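Local coordinates for lipoprotein, putative (Bacillus anthracis, PDB 4NOH) that is of unknown function but, as a putative bacterial lipoprotein, may take part in lipid binding, at residues T4-Y9 with E148-D153; A34-V39 with K114-Y119; E144-K149 with A163-V168. All blocks are in the same frame, centred on the assembly; numbering follows the deposited sequence. Where two conformers were deposited one is given.

Three contacts in one chain illustrate how a long mixed sheet gathers distant pieces of sequence. Contacts 1 and 3 are close neighbours, their centres about 5 Å apart; they share E148 and K149 and involve the adjacent strands 5-10 and 162-166. Because those strands are neighbours, the two ends of the chain come together there. Contact 2 belongs to the same sheet but lies about 21 Å from contact 1 and 23 Å from contact 3, centre to centre. In sequence, contact 2 falls wholly between the two segments of contact 1, and it closes before contact 3 opens. The rings of Y9 and Y115 stack between contacts 1 and 2, and Y9 CB is 3.5 Å from Y115 CG.

Contact 1. Residues T4-Y9 with E148-D153; sequences TGIVMY and EKIFPD
I6 carries the contact from the strand side, and the work is done by one atom, its terminal methyl CD1, which reaches the first turn of the helix where I150 and F151 lie. CD1 is anti to CA about the CB-CG1 bond (chi2 178°), which carries the methyl as far from the strand backbone as this bond allows. There it rests against the base of F151 more than against the ring as a whole: CD1 is 4.0 Å from F151 CB and 4.1 Å from F151 CA. The aromatic group is met at its edge, close to the ring plane, with I6 CD1 4.1 Å from F151 CD1; this is neither a stack nor a CH-pi contact over a face. The two side chains cross at a slant.

I150 adds the smallest share. Its branch methyl CG2 stands 4.3 Å from I6 CD1, so the same methyl group is touched by two consecutive helix residues. All of this is apolar, and the buried surface is modest, 117 Å² in total. K149 occupies the N-cap position, and the backbone bond from D153 N to K149 O, 3.1 Å, closes the first turn that offers I150 and F151 to the strand.

Strand 5-10 runs antiparallel between strands 134-142 and 162-166, and helix 150-156 packs against the sheet there: F142 touches both I6 and I150, while M165 of the other flanking strand touches F151.

Contact 2. Residues A34-V39 with K114-Y119; sequences AKLGTV and KYTDMY
L36 and Y115 make the larger of two apolar meetings between these segments. The leucine sends CD2 obliquely against the hydroxyl end of the tyrosine, 3.8 Å from Y115 CZ and 3.7 Å from Y115 OH, an approach that is neither face-on nor edge-on. The second methyl of L36, CD1, lies near the Y115-T116 backbone, 4.1 Å from Y115 O and 4.3 Å from T116 OG1. Further along, the selenomethionine M118 bends about its CG-SE bond (chi3 -73°), bringing CE to 4.1 Å from V39 CB and 3.9 Å from V39 O. Within 114-119 itself, T116 CG2 lies 3.4 Å above the plane of the Y119 ring, toward its rim.

The one polar bond of the pair is internal to 114-119: T116 OG1 donates to M118 O over 2.8 Å, in the carbonyl plane and on a lone pair, which ties together the turn leading into strand 118-122. K43 O is at most a weak second partner of that hydroxyl, and Y115 OH is engaged by E161 OE1.

Strand 42-48 separates strands 26-39 and 118-122 in the sheet; its L45 touches T116 and its V44 touches V39, while K135 of strand 134-142 touches both L36 and Y115.

Contact 3. Residues E144-K149 with A163-V168; sequences ENPKEK and AHMVEV
P146 meets the methyl of the selenomethionine M165 through CG and CD, M165 CE being 3.9 Å from P146 CG and 4.0 Å from P146 CD. Among the flat groups, the imidazole of H164 has V166 CG1 over one face, 3.9 Å above the plane and shifted toward the rim. The ring of Y9 also meets the imidazole, nearly parallel to it, and Y9 OH bonds to H164 NE2. H164 belongs to the other side of the strand from M165, as alternation along a beta strand requires.

The amide of N145 is used differently. Its OD1 accepts from K147 N, 3.0 Å away and nearly straight (161° at the hydrogen), with the donor well above the carbonyl plane. This is an Asx turn; it turns the chain at P146, and the K147 that follows has its CA near the selenium.

M165 covers both neighbours because its chain folds twice, at chi2 (-76°) and at chi3 (-42°). The second bend swings CE to the proline while SE stays near the lysine backbone, 4.1 Å from K147 CA. K147 CB is 4.2 Å from the same SE, so the lysine takes part through the base of its side chain. M165 also touches F151 of helix 150-156 and I6 of strand 5-10, which pairs with strand 162-166 at the sheet's outer edge.

Contact 1. Residues T4-Y9 with E148-D153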
loop_
_atom_site.group_PDB
_atom_site.type_symbol
_atom_site.label_atom_id
_atom_site.label_comp_id
_atom_site.label_asym_id
_atom_site.label_seq_id
_atom_site.Cartn_x
_atom_site.Cartn_y
_atom_site.Cartn_z
ATOM N N THR A 4 10.771 2.087 -12.871
ATOM C CA THR A 4 9.805 2.490 -13.886
ATOM C C THR A 4 8.387 2.403 -13.340
ATOM O O THR A 4 7.422 2.594 -14.060
ATOM C CB THR A 4 9.927 1.621 -15.151
ATOM O OG1 THR A 4 9.868 0.241 -14.774
ATOM C CG2 THR A 4 11.254 1.874 -15.843
ATOM N N GLY A 5 8.243 2.106 -12.052
ATOM C CA GLY A 5 6.938 2.067 -11.466
ATOM C C GLY A 5 6.632 3.283 -10.620
ATOM O O GLY A 5 7.520 3.903 -10.044
ATOM N N ILE A 6 5.359 3.612 -10.555
ATOM C CA ILE A 6 4.870 4.640 -9.626
ATOM C C ILE A 6 3.739 4.037 -8.803
ATOM O O ILE A 6 2.767 3.475 -9.351
ATOM C CB ILE A 6 4.369 5.924 -10.311
ATOM C CG1 ILE A 6 5.489 6.529 -11.195
ATOM C CG2 ILE A 6 3.923 6.924 -9.247
ATOM C CD1 ILE A 6 5.129 7.781 -11.985
ATOM N N VAL A 7 3.873 4.107 -7.489
ATOM C CA VAL A 7 2.798 3.746 -6.566
ATOM C C VAL A 7 2.126 5.052 -6.165
ATOM O O VAL A 7 2.808 6.015 -5.818
ATOM C CB VAL A 7 3.288 2.990 -5.322
ATOM C CG1 VAL A 7 2.173 2.841 -4.282
ATOM C CG2 VAL A 7 3.832 1.615 -5.709
HETATM N N MSE A 8 0.812 5.083 -6.232
HETATM C CA MSE A 8 0.024 6.264 -5.905
HETATM C C MSE A 8 -1.079 5.886 -4.954
HETATM O O MSE A 8 -1.561 4.745 -4.939
HETATM C CB MSE A 8 -0.526 6.919 -7.176
HETATM C CG MSE A 8 -1.314 5.981 -8.058
HETATM SE SE MSE A 8 -1.578 6.744 -9.873
HETATM C CE MSE A 8 0.131 6.138 -10.597
ATOM N N TYR A 9 -1.524 6.856 -4.166
ATOM C CA TYR A 9 -2.500 6.632 -3.141
ATOM C C TYR A 9 -3.515 7.723 -3.173
ATOM O O TYR A 9 -3.169 8.885 -3.324
ATOM C CB TYR A 9 -1.861 6.695 -1.752
ATOM C CG TYR A 9 -0.648 5.830 -1.534
ATOM C CD1 TYR A 9 0.609 6.268 -1.929
ATOM C CD2 TYR A 9 -0.739 4.605 -0.882
ATOM C CE1 TYR A 9 1.736 5.518 -1.681
ATOM C CE2 TYR A 9 0.393 3.823 -0.636
ATOM C CZ TYR A 9 1.630 4.282 -1.054
ATOM O OH TYR A 9 2.742 3.490 -0.853
ATOM N N GLU A 148 11.477 11.808 -14.785
ATOM C CA GLU A 148 11.864 13.205 -15.007
ATOM C C GLU A 148 10.742 14.213 -15.271
ATOM O O GLU A 148 10.921 15.407 -15.021
ATOM C CB GLU A 148 12.943 13.265 -16.109
ATOM C CG GLU A 148 14.135 12.341 -15.838
ATOM C CD GLU A 148 14.815 12.616 -14.496
ATOM O OE1 GLU A 148 14.797 13.786 -14.037
ATOM O OE2 GLU A 148 15.382 11.662 -13.907
ATOM N N LYS A 149 9.592 13.752 -15.740
ATOM C CA LYS A 149 8.497 14.654 -16.031
ATOM C C LYS A 149 7.153 14.143 -15.486
ATOM O O LYS A 149 6.441 14.878 -14.797
ATOM C CB LYS A 149 8.403 14.885 -17.549
ATOM C CG LYS A 149 7.391 15.945 -17.982
ATOM C CD LYS A 149 7.870 17.370 -17.739
ATOM C CE LYS A 149 6.803 18.373 -18.149
ATOM N NZ LYS A 149 7.319 19.774 -18.146
ATOM N N ILE A 150 6.818 12.887 -15.782
ATOM C CA ILE A 150 5.529 12.325 -15.358
ATOM C C ILE A 150 5.408 12.285 -13.840
ATOM O O ILE A 150 4.443 12.789 -13.258
ATOM C CB ILE A 150 5.303 10.929 -15.974
ATOM C CG1 ILE A 150 5.155 11.074 -17.496
ATOM C CG2 ILE A 150 4.067 10.263 -15.384
ATOM C CD1 ILE A 150 5.081 9.756 -18.230
ATOM N N PHE A 151 6.419 11.736 -13.190
ATOM C CA PHE A 151 6.387 11.631 -11.740
ATOM C C PHE A 151 6.228 13.002 -11.041
ATOM O O PHE A 151 5.365 13.156 -10.180
ATOM C CB PHE A 151 7.588 10.839 -11.227
ATOM C CG PHE A 151 7.664 10.794 -9.745
ATOM C CD1 PHE A 151 6.664 10.177 -9.028
ATOM C CD2 PHE A 151 8.673 11.424 -9.065
ATOM C CE1 PHE A 151 6.692 10.173 -7.654
ATOM C CE2 PHE A 151 8.717 11.394 -7.684
ATOM C CZ PHE A 151 7.708 10.770 -6.978
ATOM N N PRO A 152 7.047 14.001 -11.409
ATOM C CA PRO A 152 6.837 15.286 -10.733
ATOM C C PRO A 152 5.478 15.920 -11.028
ATOM O O PRO A 152 4.946 16.628 -10.186
ATOM C CB PRO A 152 7.976 16.172 -11.248
ATOM C CG PRO A 152 8.842 15.328 -12.091
ATOM C CD PRO A 152 8.268 13.976 -12.239
ATOM N N ASP A 153 4.926 15.660 -12.205
ATOM C CA ASP A 153 3.617 16.211 -12.556
ATOM C C ASP A 153 2.540 15.567 -11.687
ATOM O O ASP A 153 1.621 16.245 -11.222
ATOM C CB ASP A 153 3.334 16.062 -14.057
ATOM C CG ASP A 153 4.173 17.039 -14.928
ATOM O OD1 ASP A 153 4.723 18.041 -14.412
ATOM O OD2 ASP A 153 4.256 16.829 -16.155
#

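Contact 2. Residues A34-V39 with K114-Y119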
loop_
_atom_site.group_PDB
_atom_site.type_symbol
_atom_site.label_atom_id
_atom_site.label_comp_id
_atom_site.label_asym_id
_atom_site.label_seq_id
_atom_site.Cartn_x
_atom_site.Cartn_y
_atom_site.Cartn_z
ATOM N N ALA A 34 -7.925 -0.306 0.104
ATOM C CA ALA A 34 -7.586 -0.372 1.508
ATOM C C ALA A 34 -8.415 0.663 2.252
ATOM O O ALA A 34 -9.123 1.474 1.633
ATOM C CB ALA A 34 -6.093 -0.118 1.718
ATOM N N LYS A 35 -8.366 0.614 3.572
ATOM C CA LYS A 35 -9.047 1.590 4.416
ATOM C C LYS A 35 -7.999 2.311 5.260
ATOM O O LYS A 35 -7.089 1.677 5.809
ATOM C CB LYS A 35 -10.073 0.890 5.297
ATOM C CG LYS A 35 -11.253 0.352 4.516
ATOM C CD LYS A 35 -12.208 -0.535 5.294
ATOM C CE LYS A 35 -13.355 -0.989 4.397
ATOM N NZ LYS A 35 -14.334 -1.873 5.104
ATOM N N LEU A 36 -8.046 3.639 5.243
ATOM C CA LEU A 36 -7.070 4.467 5.958
ATOM C C LEU A 36 -7.689 4.954 7.249
ATOM O O LEU A 36 -8.719 5.629 7.243
ATOM C CB LEU A 36 -6.618 5.665 5.105
ATOM C CG LEU A 36 -5.570 6.610 5.691
ATOM C CD1 LEU A 36 -4.241 5.897 5.817
ATOM C CD2 LEU A 36 -5.472 7.831 4.788
ATOM N N GLY A 37 -7.084 4.550 8.361
ATOM C CA GLY A 37 -7.556 4.932 9.677
ATOM C C GLY A 37 -6.418 5.401 10.553
ATOM O O GLY A 37 -5.320 5.665 10.076
ATOM N N THR A 38 -6.715 5.583 11.832
ATOM C CA THR A 38 -5.694 5.916 12.818
ATOM C C THR A 38 -5.754 4.935 13.981
ATOM O O THR A 38 -6.801 4.326 14.262
ATOM C CB THR A 38 -5.879 7.292 13.429
ATOM O OG1 THR A 38 -7.216 7.398 13.929
ATOM C CG2 THR A 38 -5.598 8.386 12.429
ATOM N N VAL A 39 -4.620 4.774 14.639
ATOM C CA VAL A 39 -4.510 3.958 15.844
ATOM C C VAL A 39 -3.365 4.579 16.626
ATOM O O VAL A 39 -2.243 4.629 16.125
ATOM C CB VAL A 39 -4.176 2.480 15.557
ATOM C CG1 VAL A 39 -3.877 1.743 16.858
ATOM C CG2 VAL A 39 -5.318 1.799 14.836
ATOM N N LYS A 114 5.285 5.403 2.674
ATOM C CA LYS A 114 4.541 6.543 2.171
ATOM C C LYS A 114 3.067 6.377 2.522
ATOM O O LYS A 114 2.575 5.261 2.640
ATOM C CB LYS A 114 4.717 6.643 0.648
ATOM C CG LYS A 114 6.122 6.953 0.204
ATOM C CD LYS A 114 6.547 8.357 0.548
ATOM C CE LYS A 114 7.943 8.637 0.060
ATOM N NZ LYS A 114 8.414 10.021 0.375
ATOM N N TYR A 115 2.391 7.514 2.722
ATOM C CA TYR A 115 0.935 7.588 2.926
ATOM C C TYR A 115 0.411 7.156 4.292
ATOM O O TYR A 115 -0.669 7.569 4.705
ATOM C CB TYR A 115 0.191 6.826 1.828
ATOM C CG TYR A 115 -1.284 7.182 1.693
ATOM C CD1 TYR A 115 -1.656 8.452 1.310
ATOM C CD2 TYR A 115 -2.292 6.221 1.856
ATOM C CE1 TYR A 115 -2.980 8.778 1.149
ATOM C CE2 TYR A 115 -3.636 6.560 1.679
ATOM C CZ TYR A 115 -3.943 7.846 1.320
ATOM O OH TYR A 115 -5.253 8.232 1.135
ATOM N N THR A 116 1.202 6.391 5.019
ATOM C CA THR A 116 0.773 5.877 6.301
ATOM C C THR A 116 1.988 5.638 7.192
ATOM O O THR A 116 3.118 5.785 6.748
ATOM C CB THR A 116 0.011 4.551 6.067
ATOM O OG1 THR A 116 -0.577 4.090 7.287
ATOM C CG2 THR A 116 0.914 3.493 5.489
ATOM N N ASP A 117 1.740 5.345 8.468
ATOM C CA ASP A 117 2.785 4.941 9.379
ATOM C C ASP A 117 2.887 3.406 9.463
ATOM O O ASP A 117 3.992 2.844 9.465
ATOM C CB ASP A 117 2.505 5.498 10.759
ATOM C CG ASP A 117 2.529 6.977 10.782
ATOM O OD1 ASP A 117 3.636 7.537 10.592
ATOM O OD2 ASP A 117 1.503 7.602 11.096
HETATM N N MSE A 118 1.737 2.733 9.538
HETATM C CA MSE A 118 1.662 1.270 9.699
HETATM C C MSE A 118 0.745 0.708 8.647
HETATM O O MSE A 118 -0.047 1.430 8.007
HETATM C CB MSE A 118 1.083 0.897 11.070
HETATM C CG MSE A 118 1.876 1.606 12.140
HETATM SE SE MSE A 118 1.306 0.988 13.901
HETATM C CE MSE A 118 -0.428 1.911 13.967
ATOM N N TYR A 119 0.815 -0.601 8.460
ATOM C CA TYR A 119 0.014 -1.325 7.479
ATOM C C TYR A 119 -0.573 -2.520 8.204
ATOM O O TYR A 119 0.123 -3.208 8.916
ATOM C CB TYR A 119 0.866 -1.816 6.330
ATOM C CG TYR A 119 1.760 -0.772 5.691
ATOM C CD1 TYR A 119 2.959 -0.442 6.275
ATOM C CD2 TYR A 119 1.405 -0.119 4.506
ATOM C CE1 TYR A 119 3.793 0.476 5.725
ATOM C CE2 TYR A 119 2.263 0.818 3.932
ATOM C CZ TYR A 119 3.447 1.110 4.564
ATOM O OH TYR A 119 4.317 2.011 4.036
#

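Contact 3. Residues E144-K149 with A163-V168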
loop_
_atom_site.group_PDB
_atom_site.type_symbol
_atom_site.label_atom_id
_atom_site.label_comp_id
_atom_site.label_asym_id
_atom_site.label_seq_id
_atom_site.Cartn_x
_atom_site.Cartn_y
_atom_site.Cartn_z
ATOM N N GLU A 144 8.539 3.324 -20.208
ATOM C CA GLU A 144 9.852 3.930 -20.089
ATOM C C GLU A 144 9.939 4.793 -18.839
ATOM O O GLU A 144 8.931 5.237 -18.288
ATOM C CB GLU A 144 10.164 4.783 -21.330
ATOM C CG GLU A 144 9.966 4.049 -22.658
ATOM C CD GLU A 144 10.615 4.712 -23.866
ATOM O OE1 GLU A 144 10.725 5.956 -23.914
ATOM O OE2 GLU A 144 11.015 3.961 -24.794
ATOM N N ASN A 145 11.172 5.020 -18.400
ATOM C CA ASN A 145 11.473 5.868 -17.266
ATOM C C ASN A 145 10.555 7.093 -17.162
ATOM O O ASN A 145 10.652 8.007 -17.981
ATOM C CB ASN A 145 12.911 6.387 -17.454
ATOM C CG ASN A 145 13.358 7.254 -16.316
ATOM O OD1 ASN A 145 12.738 7.252 -15.248
ATOM N ND2 ASN A 145 14.440 7.992 -16.521
ATOM N N PRO A 146 9.683 7.137 -16.137
ATOM C CA PRO A 146 8.766 8.280 -15.941
ATOM C C PRO A 146 9.247 9.268 -14.873
ATOM O O PRO A 146 8.501 10.188 -14.487
ATOM C CB PRO A 146 7.503 7.592 -15.444
ATOM C CG PRO A 146 8.053 6.515 -14.562
ATOM C CD PRO A 146 9.319 6.028 -15.235
ATOM N N LYS A 147 10.495 9.124 -14.436
ATOM C CA LYS A 147 10.987 9.926 -13.309
ATOM C C LYS A 147 11.161 11.417 -13.558
ATOM O O LYS A 147 10.919 12.223 -12.650
ATOM C CB LYS A 147 12.298 9.327 -12.784
ATOM C CG LYS A 147 13.000 10.101 -11.666
ATOM C CD LYS A 147 14.254 9.344 -11.211
ATOM C CE LYS A 147 15.185 10.171 -10.328
ATOM N NZ LYS A 147 14.606 10.521 -8.995
ATOM N N GLU A 148 11.477 11.808 -14.785
ATOM C CA GLU A 148 11.864 13.205 -15.007
ATOM C C GLU A 148 10.742 14.213 -15.271
ATOM O O GLU A 148 10.921 15.407 -15.021
ATOM C CB GLU A 148 12.943 13.265 -16.109
ATOM C CG GLU A 148 14.135 12.341 -15.838
ATOM C CD GLU A 148 14.815 12.616 -14.496
ATOM O OE1 GLU A 148 14.797 13.786 -14.037
ATOM O OE2 GLU A 148 15.382 11.662 -13.907
ATOM N N LYS A 149 9.592 13.752 -15.740
ATOM C CA LYS A 149 8.497 14.654 -16.031
ATOM C C LYS A 149 7.153 14.143 -15.486
ATOM O O LYS A 149 6.441 14.878 -14.797
ATOM C CB LYS A 149 8.403 14.885 -17.549
ATOM C CG LYS A 149 7.391 15.945 -17.982
ATOM C CD LYS A 149 7.870 17.370 -17.739
ATOM C CE LYS A 149 6.803 18.373 -18.149
ATOM N NZ LYS A 149 7.319 19.774 -18.146
ATOM N N ALA A 163 2.517 9.811 -3.983
ATOM C CA ALA A 163 3.066 8.983 -5.037
ATOM C C ALA A 163 4.556 8.843 -4.841
ATOM O O ALA A 163 5.205 9.736 -4.319
ATOM C CB ALA A 163 2.761 9.568 -6.413
ATOM N N HIS A 164 5.100 7.695 -5.246
ATOM C CA HIS A 164 6.527 7.456 -5.160
ATOM C C HIS A 164 6.986 6.500 -6.236
ATOM O O HIS A 164 6.200 5.669 -6.729
ATOM C CB HIS A 164 6.991 7.024 -3.741
ATOM C CG HIS A 164 6.287 5.830 -3.157
ATOM N ND1 HIS A 164 6.973 4.822 -2.518
ATOM C CD2 HIS A 164 4.975 5.529 -3.022
ATOM C CE1 HIS A 164 6.110 3.941 -2.031
ATOM N NE2 HIS A 164 4.892 4.363 -2.297
HETATM N N MSE A 165 8.260 6.616 -6.591
HETATM C CA MSE A 165 8.876 5.751 -7.579
HETATM C C MSE A 165 9.244 4.451 -6.931
HETATM O O MSE A 165 9.814 4.417 -5.819
HETATM C CB MSE A 165 10.180 6.350 -8.091
HETATM C CG MSE A 165 9.942 7.679 -8.803
HETATM SE SE MSE A 165 9.178 7.464 -10.603
HETATM C CE MSE A 165 10.170 5.947 -11.365
ATOM N N VAL A 166 9.014 3.368 -7.658
ATOM C CA VAL A 166 9.312 2.064 -7.144
ATOM C C VAL A 166 9.893 1.155 -8.208
ATOM O O VAL A 166 9.639 1.334 -9.391
ATOM C CB VAL A 166 8.038 1.384 -6.562
ATOM C CG1 VAL A 166 7.361 2.265 -5.512
ATOM C CG2 VAL A 166 7.025 1.006 -7.654
ATOM N N GLU A 167 10.683 0.174 -7.777
ATOM C CA GLU A 167 11.204 -0.835 -8.693
ATOM C C GLU A 167 10.147 -1.925 -8.819
ATOM O O GLU A 167 9.655 -2.458 -7.813
ATOM C CB GLU A 167 12.537 -1.391 -8.193
ATOM C CG GLU A 167 13.611 -0.322 -8.185
ATOM C CD GLU A 167 15.002 -0.848 -7.917
ATOM O OE1 GLU A 167 15.142 -1.969 -7.382
ATOM O OE2 GLU A 167 15.966 -0.116 -8.242
ATOM N N VAL A 168 9.775 -2.240 -10.052
ATOM C CA VAL A 168 8.739 -3.232 -10.265
ATOM C C VAL A 168 9.330 -4.638 -10.325
ATOM O O VAL A 168 10.535 -4.810 -10.512
ATOM C CB VAL A 168 7.837 -2.880 -11.457
ATOM C CG1 VAL A 168 7.008 -1.653 -11.093
ATOM C CG2 VAL A 168 8.643 -2.645 -12.706
#